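Local coordinates for 3-oxoacyl-(acyl-carrier protein) synthase II (Thermus thermophilus, PDB 1J3N), which catalyses the condensation of malonyl-ACP with an acyl thioester, the chain-extending step of fatty acid synthesis, as a homodimeric beta-ketoacyl-ACP synthase, at the interface of chains A and B. Sequence-based numbering; all coordinates share one arbitrary frame. Chains: chain A/B, 3-oxoacyl-(acyl-carrier protein) synthase II.

Contact 1: the interface of chains A and B. Residues chain A 133, 138-139, 141-143, 146; chain B 160, 266-268, 396-397, 399.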
loop_
_atom_site.group_PDB
_atom_site.type_symbol
_atom_site.label_atom_id
_atom_site.label_comp_id
_atom_site.label_asym_id
_atom_site.label_seq_id
_atom_site.Cartn_x
_atom_site.Cartn_y
_atom_site.Cartn_z
ATOM N N PRO A 133 5.397 15.312 -0.134
ATOM C CA PRO A 133 4.732 15.079 1.156
ATOM C C PRO A 133 3.206 15.202 1.107
ATOM O O PRO A 133 2.504 14.578 1.899
ATOM C CB PRO A 133 5.343 16.146 2.064
ATOM C CG PRO A 133 6.688 16.377 1.477
ATOM C CD PRO A 133 6.416 16.372 -0.007
ATOM N N ASN A 138 1.173 7.228 1.576
ATOM C CA ASN A 138 1.468 6.969 2.978
ATOM C C ASN A 138 1.310 8.172 3.903
ATOM O O ASN A 138 1.523 8.052 5.111
ATOM C CB ASN A 138 2.892 6.427 3.101
ATOM C CG ASN A 138 3.935 7.412 2.584
ATOM O OD1 ASN A 138 4.665 8.033 3.361
ATOM N ND2 ASN A 138 3.995 7.567 1.269
ATOM N N MET A 139 0.932 9.325 3.356
ATOM C CA MET A 139 0.803 10.508 4.201
ATOM C C MET A 139 -0.463 10.581 5.053
ATOM O O MET A 139 -0.541 11.396 5.966
ATOM C CB MET A 139 0.957 11.777 3.371
ATOM C CG MET A 139 2.353 11.950 2.803
ATOM S SD MET A 139 3.644 11.706 4.024
ATOM C CE MET A 139 3.551 13.217 4.941
ATOM N N SER A 141 -1.651 7.867 6.779
ATOM C CA SER A 141 -1.213 7.135 7.961
ATOM C C SER A 141 -0.203 7.973 8.748
ATOM O O SER A 141 -0.345 8.165 9.956
ATOM C CB SER A 141 -0.570 5.809 7.561
ATOM O OG SER A 141 -1.556 4.870 7.159
ATOM N N ALA A 142 0.797 8.491 8.042
ATOM C CA ALA A 142 1.841 9.305 8.653
ATOM C C ALA A 142 1.299 10.507 9.416
ATOM O O ALA A 142 1.732 10.785 10.537
ATOM C CB ALA A 142 2.823 9.780 7.585
ATOM N N HIS A 143 0.369 11.238 8.811
ATOM C CA HIS A 143 -0.180 12.404 9.478
ATOM C C HIS A 143 -0.979 12.054 10.713
ATOM O O HIS A 143 -0.981 12.805 11.684
ATOM C CB HIS A 143 -1.019 13.234 8.505
ATOM C CG HIS A 143 -0.222 14.263 7.776
ATOM N ND1 HIS A 143 0.340 15.349 8.415
ATOM C CD2 HIS A 143 0.171 14.340 6.483
ATOM C CE1 HIS A 143 1.045 16.050 7.547
ATOM N NE2 HIS A 143 0.960 15.458 6.367
ATOM N N MET A 146 1.559 11.174 13.414
ATOM C CA MET A 146 2.223 12.386 13.883
ATOM C C MET A 146 1.336 13.240 14.780
ATOM O O MET A 146 1.785 13.754 15.808
ATOM C CB MET A 146 2.696 13.220 12.694
ATOM C CG MET A 146 3.799 12.557 11.885
ATOM S SD MET A 146 4.463 13.617 10.597
ATOM C CE MET A 146 3.277 13.392 9.292
ATOM N N ALA B 160 6.732 4.893 1.090
ATOM C CA ALA B 160 7.983 5.561 0.768
ATOM C C ALA B 160 9.183 4.607 0.766
ATOM O O ALA B 160 9.112 3.500 0.218
ATOM C CB ALA B 160 8.222 6.713 1.756
ATOM N N HIS B 266 7.949 14.325 11.921
ATOM C CA HIS B 266 7.882 15.359 10.876
ATOM C C HIS B 266 7.619 14.760 9.492
ATOM O O HIS B 266 8.019 13.630 9.221
ATOM C CB HIS B 266 9.195 16.148 10.872
ATOM C CG HIS B 266 9.193 17.344 9.975
ATOM N ND1 HIS B 266 9.328 17.251 8.607
ATOM C CD2 HIS B 266 9.081 18.665 10.253
ATOM C CE1 HIS B 266 9.303 18.462 8.080
ATOM N NE2 HIS B 266 9.152 19.339 9.057
ATOM N N ILE B 267 6.959 15.524 8.619
ATOM C CA ILE B 267 6.620 15.050 7.271
ATOM C C ILE B 267 7.787 14.563 6.414
ATOM O O ILE B 267 7.630 13.631 5.623
ATOM C CB ILE B 267 5.844 16.124 6.451
ATOM C CG1 ILE B 267 6.635 17.433 6.396
ATOM C CG2 ILE B 267 4.468 16.345 7.054
ATOM C CD1 ILE B 267 6.103 18.417 5.358
ATOM N N THR B 268 8.950 15.191 6.560
ATOM C CA THR B 268 10.122 14.788 5.784
ATOM C C THR B 268 11.384 14.696 6.632
ATOM O O THR B 268 12.368 14.080 6.225
ATOM C CB THR B 268 10.402 15.763 4.620
ATOM O OG1 THR B 268 10.655 17.077 5.140
ATOM C CG2 THR B 268 9.216 15.805 3.663
ATOM N N PHE B 396 10.595 8.838 4.489
ATOM C CA PHE B 396 9.950 10.144 4.586
ATOM C C PHE B 396 8.557 9.840 5.114
ATOM O O PHE B 396 7.882 8.938 4.608
ATOM C CB PHE B 396 9.815 10.802 3.209
ATOM C CG PHE B 396 11.093 11.383 2.679
ATOM C CD1 PHE B 396 12.207 10.576 2.457
ATOM C CD2 PHE B 396 11.178 12.744 2.387
ATOM C CE1 PHE B 396 13.394 11.113 1.948
ATOM C CE2 PHE B 396 12.358 13.294 1.877
ATOM C CZ PHE B 396 13.468 12.477 1.657
ATOM N N GLY B 397 8.126 10.590 6.119
ATOM C CA GLY B 397 6.825 10.349 6.705
ATOM C C GLY B 397 7.025 9.705 8.063
ATOM O O GLY B 397 6.120 9.696 8.902
ATOM N N HIS B 399 7.935 6.405 8.517
ATOM C CA HIS B 399 7.668 4.965 8.505
ATOM C C HIS B 399 8.998 4.217 8.633
ATOM O O HIS B 399 9.899 4.410 7.819
ATOM C CB HIS B 399 6.996 4.550 7.186
ATOM C CG HIS B 399 5.837 5.414 6.798
ATOM N ND1 HIS B 399 4.544 5.158 7.208
ATOM C CD2 HIS B 399 5.784 6.559 6.078
ATOM C CE1 HIS B 399 3.746 6.110 6.756
ATOM N NE2 HIS B 399 4.474 6.973 6.069
#

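Contact 2: the interface of chains A and B. Residues chain A 159, 166, 261-262, 264, 283, 397, 399; chain B 141-142, 145, 150-154.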
loop_
_atom_site.group_PDB
_atom_site.type_symbol
_atom_site.label_atom_id
_atom_site.label_comp_id
_atom_site.label_asym_id
_atom_site.label_seq_id
_atom_site.Cartn_x
_atom_site.Cartn_y
_atom_site.Cartn_z
ATOM N N THR A 159 -4.739 -0.684 -3.067
ATOM C CA THR A 159 -5.262 -1.735 -3.919
ATOM C C THR A 159 -6.602 -1.321 -4.521
ATOM O O THR A 159 -7.576 -2.081 -4.535
ATOM C CB THR A 159 -5.402 -3.065 -3.140
ATOM O OG1 THR A 159 -6.070 -2.835 -1.894
ATOM C CG2 THR A 159 -4.023 -3.666 -2.870
ATOM N N ASP A 166 -8.624 -4.289 2.622
ATOM C CA ASP A 166 -7.263 -4.806 2.685
ATOM C C ASP A 166 -6.580 -4.149 3.899
ATOM O O ASP A 166 -5.891 -4.812 4.684
ATOM C CB ASP A 166 -6.531 -4.423 1.387
ATOM C CG ASP A 166 -5.380 -5.359 1.041
ATOM O OD1 ASP A 166 -4.883 -6.089 1.925
ATOM O OD2 ASP A 166 -4.955 -5.342 -0.135
ATOM N N SER A 261 -7.910 -12.735 -2.491
ATOM C CA SER A 261 -7.599 -13.523 -3.663
ATOM C C SER A 261 -7.340 -12.567 -4.830
ATOM O O SER A 261 -7.501 -11.349 -4.690
ATOM C CB SER A 261 -8.767 -14.451 -4.001
ATOM O OG SER A 261 -9.735 -13.783 -4.788
ATOM N N ALA A 262 -6.927 -13.118 -5.968
ATOM C CA ALA A 262 -6.669 -12.319 -7.159
ATOM C C ALA A 262 -7.377 -12.957 -8.340
ATOM O O ALA A 262 -7.404 -14.183 -8.482
ATOM C CB ALA A 262 -5.159 -12.215 -7.441
ATOM N N ALA A 264 -6.533 -12.424 -11.413
ATOM C CA ALA A 264 -5.462 -12.785 -12.338
ATOM C C ALA A 264 -6.122 -12.873 -13.713
ATOM O O ALA A 264 -5.833 -13.778 -14.491
ATOM C CB ALA A 264 -4.846 -14.138 -11.941
ATOM N N ARG A 283 -12.467 -17.777 1.402
ATOM C CA ARG A 283 -11.330 -17.659 2.301
ATOM C C ARG A 283 -11.688 -16.878 3.555
ATOM O O ARG A 283 -11.120 -17.119 4.622
ATOM C CB ARG A 283 -10.150 -17.002 1.580
ATOM C CG ARG A 283 -9.497 -17.940 0.592
ATOM C CD ARG A 283 -8.522 -17.246 -0.322
ATOM N NE ARG A 283 -7.813 -18.220 -1.143
ATOM C CZ ARG A 283 -7.002 -17.906 -2.146
ATOM N NH1 ARG A 283 -6.794 -16.637 -2.465
ATOM N NH2 ARG A 283 -6.385 -18.868 -2.821
ATOM N N GLY A 397 -7.797 -4.408 -11.308
ATOM C CA GLY A 397 -6.516 -5.075 -11.151
ATOM C C GLY A 397 -6.763 -6.538 -10.850
ATOM O O GLY A 397 -6.014 -7.411 -11.286
ATOM N N HIS A 399 -7.786 -7.425 -7.492
ATOM C CA HIS A 399 -7.635 -7.573 -6.049
ATOM C C HIS A 399 -8.995 -7.761 -5.378
ATOM O O HIS A 399 -9.876 -6.904 -5.485
ATOM C CB HIS A 399 -6.947 -6.333 -5.476
ATOM C CG HIS A 399 -5.798 -5.858 -6.300
ATOM N ND1 HIS A 399 -4.509 -6.314 -6.119
ATOM C CD2 HIS A 399 -5.754 -5.005 -7.350
ATOM C CE1 HIS A 399 -3.720 -5.761 -7.023
ATOM N NE2 HIS A 399 -4.452 -4.964 -7.783
ATOM N N SER B 141 1.665 -5.646 -8.676
ATOM C CA SER B 141 1.190 -6.915 -8.130
ATOM C C SER B 141 0.141 -7.553 -9.032
ATOM O O SER B 141 0.176 -8.757 -9.284
ATOM C CB SER B 141 0.586 -6.700 -6.737
ATOM O OG SER B 141 1.573 -6.311 -5.791
ATOM N N ALA B 142 -0.799 -6.744 -9.514
ATOM C CA ALA B 142 -1.853 -7.253 -10.389
ATOM C C ALA B 142 -1.268 -7.892 -11.656
ATOM O O ALA B 142 -1.576 -9.035 -11.975
ATOM C CB ALA B 142 -2.811 -6.130 -10.749
ATOM N N ALA B 145 0.405 -11.129 -11.109
ATOM C CA ALA B 145 -0.612 -12.141 -10.868
ATOM C C ALA B 145 -1.234 -12.599 -12.189
ATOM O O ALA B 145 -1.380 -13.801 -12.429
ATOM C CB ALA B 145 -1.707 -11.588 -9.928
ATOM N N PHE B 150 -1.573 -16.356 -10.746
ATOM C CA PHE B 150 -1.547 -16.548 -9.303
ATOM C C PHE B 150 -2.788 -15.907 -8.696
ATOM O O PHE B 150 -3.010 -14.698 -8.810
ATOM C CB PHE B 150 -0.277 -15.950 -8.691
ATOM C CG PHE B 150 0.986 -16.624 -9.140
ATOM C CD1 PHE B 150 1.008 -17.996 -9.390
ATOM C CD2 PHE B 150 2.164 -15.896 -9.289
ATOM C CE1 PHE B 150 2.181 -18.631 -9.785
ATOM C CE2 PHE B 150 3.348 -16.523 -9.684
ATOM C CZ PHE B 150 3.354 -17.896 -9.932
ATOM N N THR B 151 -3.593 -16.739 -8.048
ATOM C CA THR B 151 -4.848 -16.311 -7.451
ATOM C C THR B 151 -4.803 -16.192 -5.938
ATOM O O THR B 151 -5.842 -16.020 -5.288
ATOM C CB THR B 151 -5.963 -17.285 -7.844
ATOM O OG1 THR B 151 -5.643 -18.584 -7.338
ATOM C CG2 THR B 151 -6.090 -17.360 -9.368
ATOM N N GLY B 152 -3.605 -16.310 -5.367
ATOM C CA GLY B 152 -3.477 -16.151 -3.932
ATOM C C GLY B 152 -3.625 -14.663 -3.647
ATOM O O GLY B 152 -3.843 -13.878 -4.575
ATOM N N PRO B 153 -3.530 -14.238 -2.380
ATOM C CA PRO B 153 -3.661 -12.813 -2.060
ATOM C C PRO B 153 -2.766 -11.928 -2.928
ATOM O O PRO B 153 -1.612 -12.264 -3.199
ATOM C CB PRO B 153 -3.272 -12.764 -0.583
ATOM C CG PRO B 153 -3.816 -14.066 -0.075
ATOM C CD PRO B 153 -3.372 -15.040 -1.154
ATOM N N SER B 154 -3.312 -10.794 -3.363
ATOM C CA SER B 154 -2.576 -9.849 -4.190
ATOM C C SER B 154 -2.711 -8.483 -3.526
ATOM O O SER B 154 -3.758 -7.852 -3.608
ATOM C CB SER B 154 -3.169 -9.831 -5.606
ATOM O OG SER B 154 -2.452 -8.975 -6.484
HETATM O O HOH W 1 -6.008 -9.804 -2.759
HETATM O O HOH W 2 -5.699 -7.212 -2.333
#

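Contact 3: the interface of chains A and B. Residues chain A 112, 115-116, 119, 124, 127-128, 131-132; chain B 44, 113, 194-195, 198-199, 202.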
loop_
_atom_site.group_PDB
_atom_site.type_symbol
_atom_site.label_atom_id
_atom_site.label_comp_id
_atom_site.label_asym_id
_atom_site.label_seq_id
_atom_site.Cartn_x
_atom_site.Cartn_y
_atom_site.Cartn_z
ATOM N N TRP A 112 -1.724 16.678 -7.467
ATOM C CA TRP A 112 -1.134 16.254 -8.726
ATOM C C TRP A 112 -1.486 17.234 -9.845
ATOM O O TRP A 112 -0.638 17.575 -10.668
ATOM C CB TRP A 112 -1.615 14.847 -9.104
ATOM C CG TRP A 112 -0.701 13.733 -8.650
ATOM C CD1 TRP A 112 -0.954 12.799 -7.682
ATOM C CD2 TRP A 112 0.579 13.400 -9.204
ATOM N NE1 TRP A 112 0.089 11.899 -7.606
ATOM C CE2 TRP A 112 1.042 12.247 -8.528
ATOM C CE3 TRP A 112 1.379 13.965 -10.205
ATOM C CZ2 TRP A 112 2.274 11.642 -8.828
ATOM C CZ3 TRP A 112 2.606 13.365 -10.504
ATOM C CH2 TRP A 112 3.038 12.214 -9.815
ATOM N N GLN A 115 0.314 20.891 -8.985
ATOM C CA GLN A 115 1.752 20.893 -9.212
ATOM C C GLN A 115 2.160 20.531 -10.639
ATOM O O GLN A 115 3.130 21.079 -11.164
ATOM C CB GLN A 115 2.443 19.973 -8.198
ATOM C CG GLN A 115 2.338 20.485 -6.766
ATOM C CD GLN A 115 2.879 21.900 -6.612
ATOM O OE1 GLN A 115 3.998 22.196 -7.034
ATOM N NE2 GLN A 115 2.088 22.779 -5.995
ATOM N N SER A 116 1.439 19.618 -11.275
ATOM C CA SER A 116 1.780 19.275 -12.650
ATOM C C SER A 116 1.583 20.533 -13.497
ATOM O O SER A 116 2.260 20.728 -14.507
ATOM C CB SER A 116 0.886 18.142 -13.168
ATOM O OG SER A 116 -0.430 18.598 -13.398
ATOM N N PHE A 119 4.627 22.728 -12.827
ATOM C CA PHE A 119 5.708 22.094 -13.568
ATOM C C PHE A 119 5.715 22.518 -15.038
ATOM O O PHE A 119 6.778 22.762 -15.615
ATOM C CB PHE A 119 5.566 20.568 -13.446
ATOM C CG PHE A 119 6.462 19.791 -14.366
ATOM C CD1 PHE A 119 7.818 20.079 -14.452
ATOM C CD2 PHE A 119 5.944 18.761 -15.144
ATOM C CE1 PHE A 119 8.647 19.354 -15.304
ATOM C CE2 PHE A 119 6.758 18.029 -15.993
ATOM C CZ PHE A 119 8.115 18.324 -16.077
ATOM N N PRO A 124 10.378 22.529 -13.551
ATOM C CA PRO A 124 10.618 21.616 -12.433
ATOM C C PRO A 124 11.232 22.244 -11.189
ATOM O O PRO A 124 11.139 21.673 -10.105
ATOM C CB PRO A 124 11.504 20.537 -13.052
ATOM C CG PRO A 124 12.257 21.274 -14.115
ATOM C CD PRO A 124 11.193 22.160 -14.724
ATOM N N ILE A 127 8.386 23.616 -8.701
ATOM C CA ILE A 127 7.467 22.687 -8.052
ATOM C C ILE A 127 7.594 22.948 -6.559
ATOM O O ILE A 127 8.682 23.232 -6.067
ATOM C CB ILE A 127 7.846 21.215 -8.342
ATOM C CG1 ILE A 127 7.726 20.934 -9.843
ATOM C CG2 ILE A 127 6.948 20.272 -7.527
ATOM C CD1 ILE A 127 8.157 19.536 -10.251
ATOM N N SER A 128 6.484 22.869 -5.842
ATOM C CA SER A 128 6.484 23.099 -4.405
ATOM C C SER A 128 7.285 22.036 -3.669
ATOM O O SER A 128 7.258 20.872 -4.044
ATOM C CB SER A 128 5.051 23.082 -3.879
ATOM O OG SER A 128 5.027 23.072 -2.468
ATOM N N PHE A 131 5.195 19.166 -2.557
ATOM C CA PHE A 131 4.501 18.310 -3.516
ATOM C C PHE A 131 4.543 16.846 -3.080
ATOM O O PHE A 131 3.502 16.227 -2.880
ATOM C CB PHE A 131 5.109 18.450 -4.915
ATOM C CG PHE A 131 4.604 17.426 -5.897
ATOM C CD1 PHE A 131 3.237 17.234 -6.083
ATOM C CD2 PHE A 131 5.492 16.637 -6.616
ATOM C CE1 PHE A 131 2.764 16.265 -6.966
ATOM C CE2 PHE A 131 5.022 15.663 -7.506
ATOM C CZ PHE A 131 3.658 15.480 -7.677
ATOM N N ILE A 132 5.745 16.300 -2.921
ATOM C CA ILE A 132 5.885 14.899 -2.517
ATOM C C ILE A 132 5.130 14.569 -1.223
ATOM O O ILE A 132 4.309 13.652 -1.198
ATOM C CB ILE A 132 7.384 14.501 -2.358
ATOM C CG1 ILE A 132 8.102 14.626 -3.704
ATOM C CG2 ILE A 132 7.500 13.068 -1.828
ATOM C CD1 ILE A 132 7.442 13.841 -4.821
ATOM N N LEU B 44 18.041 20.992 -14.869
ATOM C CA LEU B 44 17.915 20.574 -13.471
ATOM C C LEU B 44 19.179 20.854 -12.675
ATOM O O LEU B 44 20.286 20.876 -13.227
ATOM C CB LEU B 44 17.614 19.066 -13.375
ATOM C CG LEU B 44 16.235 18.536 -13.776
ATOM C CD1 LEU B 44 16.216 17.015 -13.628
ATOM C CD2 LEU B 44 15.157 19.164 -12.900
ATOM N N GLU B 113 3.239 12.072 -15.785
ATOM C CA GLU B 113 3.767 13.208 -16.549
ATOM C C GLU B 113 3.138 13.340 -17.932
ATOM O O GLU B 113 2.697 14.424 -18.325
ATOM C CB GLU B 113 5.289 13.108 -16.724
ATOM C CG GLU B 113 6.094 13.124 -15.433
ATOM C CD GLU B 113 7.516 13.631 -15.635
ATOM O OE1 GLU B 113 8.029 13.583 -16.774
ATOM O OE2 GLU B 113 8.130 14.070 -14.647
ATOM N N PRO B 194 11.730 14.318 -15.139
ATOM C CA PRO B 194 11.958 15.730 -14.798
ATOM C C PRO B 194 11.201 16.198 -13.546
ATOM O O PRO B 194 11.764 16.855 -12.678
ATOM C CB PRO B 194 11.489 16.470 -16.052
ATOM C CG PRO B 194 11.811 15.491 -17.159
ATOM C CD PRO B 194 11.393 14.156 -16.564
ATOM N N MET B 195 9.925 15.847 -13.449
ATOM C CA MET B 195 9.111 16.280 -12.318
ATOM C C MET B 195 9.523 15.685 -10.968
ATOM O O MET B 195 9.547 16.387 -9.947
ATOM C CB MET B 195 7.643 15.960 -12.603
ATOM C CG MET B 195 6.654 16.683 -11.722
ATOM S SD MET B 195 4.966 16.325 -12.230
ATOM C CE MET B 195 4.053 16.973 -10.834
ATOM N N GLY B 198 13.012 16.917 -9.924
ATOM C CA GLY B 198 12.896 18.327 -9.604
ATOM C C GLY B 198 12.242 18.542 -8.253
ATOM O O GLY B 198 12.637 19.426 -7.486
ATOM N N ALA B 199 11.239 17.723 -7.953
ATOM C CA ALA B 199 10.522 17.830 -6.692
ATOM C C ALA B 199 11.417 17.455 -5.511
ATOM O O ALA B 199 11.352 18.083 -4.453
ATOM C CB ALA B 199 9.288 16.937 -6.718
ATOM N N VAL B 202 14.060 20.348 -5.023
ATOM C CA VAL B 202 13.578 21.540 -4.329
ATOM C C VAL B 202 13.479 21.266 -2.835
ATOM O O VAL B 202 13.609 22.178 -2.020
ATOM C CB VAL B 202 12.195 22.019 -4.862
ATOM C CG1 VAL B 202 12.330 22.513 -6.306
ATOM C CG2 VAL B 202 11.178 20.898 -4.774
HETATM O O HOH W 3 8.423 18.115 -3.234
#

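Contact 1: the interface of chains A and B
This is a mixed, largely apolar part of the homodimer interface, where helix 139-148 of chain A and the residues leading into it pack on loops beside the active site of chain B, tying the two subunits together. B:Ile267 buries more surface than any other residue of the patch. Its CG1 takes the crowded position between backbone N and carbonyl carbon (chi1 55°), while CG2 reaches 3.5 Å from CE1 of A:His143, the two side chains running alongside. The bent chain of A:Met139 crosses it at about a right angle, and CE of A:Met146 sits over a face of A:His143, near its rim.

The polar end belongs to B:His399. Its NE2 lies 2.9 Å from A:Asn138 OD1, close enough for a hydrogen bond, with the amide turned 71° from the ring. If OD1 accepts, NE2 must donate; with ND1 donating too, as in the twin contact, the ring would probably be cationic, unless the amide is flipped. A:Asn138 O, at the ring's edge, is at most a weak second acceptor. NE2 of B:His399 also lies 3.6 Å from CB of A:Ala142. An alanine at B:His399 would probably lose the grip on A:Asn138 and loosen this packing. B:Ala160 nearby precedes the family's nucleophilic cysteine.

Within chain B, the N-H of B:Thr268 points almost straight at ND1 of B:His266, while B:Thr268 CG2 presses tightly on A:Pro133 CG at 3.4 Å.

Contact 2: the interface of chains A and B
The carbonyl of B:Thr151 takes the backbone N-H of A:Ala262 from above its plane, A:Ala262 N to B:Thr151 O 3.2 Å, so main chain meets main chain across the dimer without using a lone pair squarely. That same oxygen is gripped a second time. A:Arg283 stretches out, extended from CG to NE, and its NH1 lands 3.0 Å from B:Thr151 O, now in the carbonyl plane and on a lone pair. The two donors thus approach from different directions, and the guanidinium's likely positive charge would polarise the carbonyl.

In A:His399, chi1 (-43°) swings the ring to the backbone N side, opposite the carbonyl carbon, and chi2 (-89°) turns ND1 towards B:Ser154 O, 3.0 Å away. The bond is nearly straight (164° at H) and lies close to the ring plane, although ND1 stands above the plane of the carbonyl. B:Ser154 CB rests against A:Ala262 CB at 3.6 Å. Two linked waters continue the polar network. Water 1 joins B:Ser154 N to A:Ser261 O, 2.9 Å from each. Water 2 is 3.0 Å from A:Asp166 OD2, whose anti lone pair also accepts from A:Thr159 OG1; it is modelled implausibly close to B:Ser154 O, so that link is doubtful.

In the fold, the segment after helix 139-148 of chain B, entering the short strand 154-155, lies between the end of strand 253-262 and the start of strand 399-406 of chain A.

Contact 3: the interface of chains A and B
B:Met195, near the start of helix 194-202, hides more surface against the partner than any other residue in this apolar patch of the beta-ketoacyl synthase dimer. Its CG is anti to the backbone N (chi1 -164°) and the chain runs on fully extended, so it reaches like a straight rod into chain A. The CE methyl at the tip ends 3.5 Å from CZ of A:Phe131, with the indole rim of A:Trp112 and CA of A:Ser116 also close. A:Phe131 meets the rod at about a right angle and puts its CZ over a face of the indole, near the rim.

A:Phe119 roofs the base of the same chain. B:Met195 CB lies over the centre of its ring, SD of B:Met195 is 3.9 Å from CD2 of A:Phe119, and B:Pro194 packs near CZ. A:Ile127 crosses the rod at about a right angle, its CD1 touching B:Met195 CG at 3.5 Å.

A:Pro124 extends the greasy surface to B:Leu44, while B:Ala199 CB meets the edge of A:Phe131. No direct polar bond crosses here; water 3 joins A:Ser128 O, A:Ile132 N and B:Ala199 O. The backbone N of B:Met195 donates to the syn lone pair of B:Glu113 OE2, 2.8 Å away, which would hold the start of helix 194-202 in place.

The C-alpha centres lie about 18 Å apart for contacts 1 and 3, 27 Å for contacts 1 and 2, and 32 Å for contacts 2 and 3. Contacts 1 and 2 use the same elements with the chains exchanged: helix 139-148, including residues 141 and 142, faces residues 397 and 399 of the partner in both. By the two-fold symmetry, each His399 therefore has one nitrogen at Asn138 and the other at Ser154 of the opposite subunit, which may favour a ring protonated at both. Helix 131-135 of chain A supplies residues to contacts 1 and 3, which therefore adjoin.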